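Local coordinates for phosphonopyruvate hydrolase (Variovorax sp., PDB 2DUA), which hydrolyses 3-phosphonopyruvate to pyruvate and phosphate with the help of a divalent metal ion such as cobalt, magnesium or manganese, at residues A[158-163]-A[184-189]; A[207-212]-A[231-236]. All coordinates share one frame; numbering follows the deposited sequence.

Contact 1 (A[158-163]-A[184-189]); sequences ALIAGL and LIHSRQ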
# COMPACT_ATOMS: atom_id res chain seq x y z
N ALA A 158 -29.54 -2.86 15.94
CA ALA A 158 -30.63 -2.31 16.74
C ALA A 158 -30.71 -2.81 18.20
O ALA A 158 -31.07 -2.04 19.09
CB ALA A 158 -31.98 -2.50 16.03
N LEU A 159 -30.38 -4.07 18.45
CA LEU A 159 -30.39 -4.60 19.81
C LEU A 159 -29.26 -3.95 20.63
O LEU A 159 -29.49 -3.54 21.76
CB LEU A 159 -30.22 -6.11 19.80
CG LEU A 159 -31.37 -6.84 19.10
CD1 LEU A 159 -31.19 -8.36 19.02
CD2 LEU A 159 -32.63 -6.58 19.90
N ILE A 160 -28.07 -3.84 20.05
CA ILE A 160 -26.90 -3.24 20.68
C ILE A 160 -27.23 -1.75 20.98
O ILE A 160 -26.88 -1.20 22.02
CB ILE A 160 -25.67 -3.26 19.72
CG1 ILE A 160 -25.32 -4.69 19.27
CG2 ILE A 160 -24.52 -2.61 20.40
CD1 ILE A 160 -25.02 -5.62 20.39
N ALA A 161 -27.94 -1.11 20.06
CA ALA A 161 -28.29 0.28 20.22
C ALA A 161 -29.36 0.45 21.27
O ALA A 161 -29.73 1.56 21.56
CB ALA A 161 -28.80 0.83 18.90
N GLY A 162 -29.87 -0.65 21.79
CA GLY A 162 -30.92 -0.58 22.79
C GLY A 162 -32.26 -0.13 22.24
O GLY A 162 -33.05 0.43 22.99
N LEU A 163 -32.55 -0.41 20.97
CA LEU A 163 -33.80 0.00 20.31
C LEU A 163 -34.93 -1.01 20.41
O LEU A 163 -36.07 -0.72 20.06
CB LEU A 163 -33.53 0.36 18.84
CG LEU A 163 -32.46 1.46 18.64
CD1 LEU A 163 -32.17 1.73 17.16
CD2 LEU A 163 -32.99 2.73 19.27
N LEU A 184 -27.36 -10.41 9.77
CA LEU A 184 -26.51 -10.77 10.91
C LEU A 184 -27.09 -9.96 12.06
O LEU A 184 -27.17 -8.73 11.98
CB LEU A 184 -25.06 -10.37 10.61
CG LEU A 184 -24.02 -10.85 11.63
CD1 LEU A 184 -22.63 -10.68 11.03
CD2 LEU A 184 -24.16 -10.08 12.96
N ILE A 185 -27.51 -10.63 13.12
CA ILE A 185 -28.10 -9.95 14.27
C ILE A 185 -27.17 -10.15 15.46
O ILE A 185 -26.69 -11.23 15.71
CB ILE A 185 -29.53 -10.46 14.56
CG1 ILE A 185 -30.06 -9.74 15.79
CG2 ILE A 185 -29.58 -12.02 14.68
CD1 ILE A 185 -30.39 -8.24 15.49
N HIS A 186 -26.93 -9.07 16.19
CA HIS A 186 -25.97 -9.11 17.28
C HIS A 186 -26.55 -8.61 18.61
O HIS A 186 -27.37 -7.72 18.62
CB HIS A 186 -24.79 -8.23 16.85
CG HIS A 186 -23.51 -8.55 17.56
ND1 HIS A 186 -23.03 -9.84 17.65
CD2 HIS A 186 -22.68 -7.78 18.29
CE1 HIS A 186 -21.95 -9.85 18.42
NE2 HIS A 186 -21.72 -8.61 18.82
N SER A 187 -26.06 -9.19 19.71
CA SER A 187 -26.48 -8.83 21.07
C SER A 187 -25.27 -8.64 21.99
O SER A 187 -24.26 -9.30 21.81
CB SER A 187 -27.33 -9.94 21.68
OG SER A 187 -27.81 -9.54 22.95
N ARG A 188 -25.40 -7.76 22.98
CA ARG A 188 -24.31 -7.55 23.95
C ARG A 188 -24.86 -7.93 25.36
O ARG A 188 -24.16 -7.81 26.37
CB ARG A 188 -23.86 -6.08 23.96
CG ARG A 188 -24.63 -5.25 24.95
CD ARG A 188 -24.90 -3.84 24.50
NE ARG A 188 -23.69 -3.12 24.13
CZ ARG A 188 -23.70 -1.82 23.83
NH1 ARG A 188 -24.83 -1.13 23.88
NH2 ARG A 188 -22.58 -1.21 23.49
N GLN A 189 -26.13 -8.33 25.42
CA GLN A 189 -26.76 -8.78 26.67
C GLN A 189 -25.82 -9.87 27.26
O GLN A 189 -25.11 -10.54 26.51
CB GLN A 189 -28.11 -9.40 26.34
CG GLN A 189 -29.34 -8.80 26.98
CD GLN A 189 -29.40 -7.29 26.93
OE1 GLN A 189 -29.33 -6.64 27.96
NE2 GLN A 189 -29.53 -6.73 25.73
O HOH W 1 -28.23 -5.67 17.11
O HOH W 2 -27.83 -6.04 23.15
O HOH W 3 -31.08 -4.33 23.90

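Contact 2 (A[207-212]-A[231-236]); sequences PLVLVP and IVIYGN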
# COMPACT_ATOMS: atom_id res chain seq x y z
N PRO A 207 -31.57 -16.35 5.53
CA PRO A 207 -30.94 -16.89 6.74
C PRO A 207 -30.38 -15.81 7.67
O PRO A 207 -30.12 -14.66 7.27
CB PRO A 207 -29.80 -17.77 6.23
CG PRO A 207 -30.06 -17.96 4.77
CD PRO A 207 -30.86 -16.74 4.29
N LEU A 208 -30.22 -16.21 8.91
CA LEU A 208 -29.64 -15.34 9.91
C LEU A 208 -28.16 -15.70 10.10
O LEU A 208 -27.74 -16.80 9.76
CB LEU A 208 -30.36 -15.49 11.24
CG LEU A 208 -31.81 -15.04 11.20
CD1 LEU A 208 -32.34 -15.19 12.61
CD2 LEU A 208 -31.94 -13.56 10.66
N VAL A 209 -27.39 -14.74 10.58
CA VAL A 209 -25.96 -14.93 10.86
C VAL A 209 -25.73 -14.55 12.30
O VAL A 209 -26.13 -13.46 12.72
CB VAL A 209 -25.06 -14.05 10.00
CG1 VAL A 209 -23.55 -14.38 10.25
CG2 VAL A 209 -25.39 -14.25 8.53
N LEU A 210 -25.14 -15.46 13.06
CA LEU A 210 -24.81 -15.15 14.45
C LEU A 210 -23.27 -15.08 14.71
O LEU A 210 -22.50 -15.82 14.08
CB LEU A 210 -25.40 -16.20 15.38
CG LEU A 210 -26.93 -16.41 15.37
CD1 LEU A 210 -27.29 -17.44 16.50
CD2 LEU A 210 -27.58 -15.06 15.60
N VAL A 211 -22.86 -14.19 15.62
CA VAL A 211 -21.47 -14.02 16.06
C VAL A 211 -21.60 -14.13 17.56
O VAL A 211 -21.58 -13.14 18.25
CB VAL A 211 -20.82 -12.69 15.62
CG1 VAL A 211 -19.28 -12.68 15.91
CG2 VAL A 211 -21.08 -12.45 14.10
N PRO A 212 -21.75 -15.33 18.10
CA PRO A 212 -21.97 -15.48 19.55
C PRO A 212 -20.75 -15.43 20.45
O PRO A 212 -20.60 -16.29 21.35
CB PRO A 212 -22.70 -16.83 19.63
CG PRO A 212 -21.93 -17.66 18.61
CD PRO A 212 -21.74 -16.64 17.41
N ILE A 231 -25.42 -19.16 9.24
CA ILE A 231 -23.97 -19.02 9.41
C ILE A 231 -23.64 -18.67 10.82
O ILE A 231 -24.36 -17.90 11.44
CB ILE A 231 -23.39 -17.87 8.55
CG1 ILE A 231 -23.55 -18.18 7.06
CG2 ILE A 231 -21.91 -17.67 8.87
CD1 ILE A 231 -23.15 -17.05 6.13
N VAL A 232 -22.58 -19.31 11.35
CA VAL A 232 -22.10 -18.98 12.68
C VAL A 232 -20.66 -18.51 12.47
O VAL A 232 -19.87 -19.17 11.78
CB VAL A 232 -22.15 -20.16 13.67
CG1 VAL A 232 -21.36 -21.36 13.12
CG2 VAL A 232 -21.62 -19.72 15.00
N ILE A 233 -20.35 -17.35 13.02
CA ILE A 233 -19.00 -16.78 12.90
C ILE A 233 -18.29 -16.75 14.27
O ILE A 233 -18.88 -16.31 15.27
CB ILE A 233 -19.07 -15.32 12.37
CG1 ILE A 233 -19.60 -15.31 10.94
CG2 ILE A 233 -17.67 -14.65 12.49
CD1 ILE A 233 -19.92 -13.91 10.35
N TYR A 234 -17.05 -17.21 14.31
CA TYR A 234 -16.22 -17.15 15.53
C TYR A 234 -15.48 -15.81 15.33
O TYR A 234 -14.53 -15.71 14.56
CB TYR A 234 -15.32 -18.36 15.54
CG TYR A 234 -16.14 -19.61 15.82
CD1 TYR A 234 -16.60 -19.88 17.11
CD2 TYR A 234 -16.49 -20.48 14.80
CE1 TYR A 234 -17.40 -21.01 17.38
CE2 TYR A 234 -17.32 -21.64 15.07
CZ TYR A 234 -17.75 -21.86 16.37
OH TYR A 234 -18.57 -22.93 16.67
N GLY A 235 -15.93 -14.79 16.02
CA GLY A 235 -15.47 -13.42 15.73
C GLY A 235 -14.03 -12.95 16.09
O GLY A 235 -13.52 -12.09 15.37
N ASN A 236 -13.40 -13.48 17.13
CA ASN A 236 -12.09 -12.94 17.52
C ASN A 236 -11.21 -13.94 18.23
O ASN A 236 -10.33 -13.57 18.97
CB ASN A 236 -12.34 -11.79 18.47
CG ASN A 236 -13.23 -12.19 19.62
OD1 ASN A 236 -13.92 -11.35 20.18
ND2 ASN A 236 -13.25 -13.47 19.98

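Contact 1 (A[158-163]-A[184-189])
Ile160 lies along the strand-end segment 184-189 and meets three of its residues in turn. Its CG1 is anti to the carbonyl carbon (chi1 -58°), which leaves CG2 anti to the backbone N, and the two branches diverge. The CG1 branch ends in CD1, which presses on the backbone where Ser187 passes to Arg188. CD1 lies 3.4 Å from Ser187 C and also touches CD2 of the His186 ring obliquely, at 3.8 Å. The CG2 branch goes to Arg188. Its methyl sits over the centre of one face of the guanidinium, 3.6 Å from CZ. Arg188 reaches it by a bent chain, with CG between the backbone N and the carbonyl carbon (chi1 90°) and further bends at chi2 and chi3. NH1 comes to 2.8 Å from Ile160 O, but the angle is too poor for a hydrogen bond.

Leu159 is buried and points toward segment 184-189. Its CD1 meets Ile185 CD1 at 3.6 Å, the two side chains crossing at about a right angle. Its CB lies against His186 O.

Water joins the backbones. One molecule accepts from Leu159 N and donates to His186 O at 2.7 Å. A second accepts from Arg188 N at 3.0 Å and donates weakly to Leu159 O. A third donates to Leu159 O and is weakly bonded to Gln189 NE2. Ser187 OG accepts from Gln189 N in an ST turn and is also hydrogen-bonded to Glu194 and Tyr215.

Residues 159-162 form a type I turn after strand 151-156. The contact joins this loop to the end of the neighbouring strand 182-185 and the loop that follows it, in a TIM barrel. Such loops carry the active site of this fold, and His186 and Arg188 are assigned to the substrate site.

Contact 2 (A[207-212]-A[231-236])
Val209 has CG1 anti to its backbone N (chi1 -175°), and Ile233 has CG1 anti to its carbonyl carbon (chi1 -66°). These settings bring Val209 CG1 to 3.7 Å from Ile233 CD1, the two side chains crossing at a slant. Val209 also lies beside Ile231, pointing the same way, with its CG1 near Ile231 CB. Further on, Val211 CG2 packs on Ile233 CB at 3.9 Å. Leu210 and Val232 point to the other face of the sheet. There Val232 CG2 meets Pro212 CD, roughly at right angles.

The backbones run parallel, 21° apart in direction. Leu210 uses both its polar groups: its N donates to Ile231 O at 3.0 Å, and its O accepts from Ile233 N at 2.8 Å, nearly along the C=O axis. The bond from Ile231 N to Leu208 O is weak, at 3.3 Å.

Gly235 lies near Val211 CG1 and touches the bound oxalate. In chain order, strands 208-210 and 229-234 are the last two of the barrel, a beta-alpha-beta unit with helix 220-224. Buried Leu210 N and O bond strand to strand, while Val209 bonds to strand 182-185. The side chains meeting across this pair are apolar, so their contacts are van der Waals packing.

The two contacts belong to one barrel sheet, in which strands 182-185 and 208-210 are neighbours. They meet directly: Ile185 N probably donates to Val209 O at 3.2 Å, and Ile185 CG2 packs on Leu210 CD2. Contact 2 is wholly buried, nearer the centre of the chain, and joins two adjacent strands by direct backbone hydrogen bonds. Contact 1 is farther out and only partly buried. It joins a turn to the end of a strand, with waters replacing direct backbone bonds and a charged guanidinium at its edge. His186 of contact 1 packs by its CE1 on Val211 O of contact 2, so the two meet beside the active site.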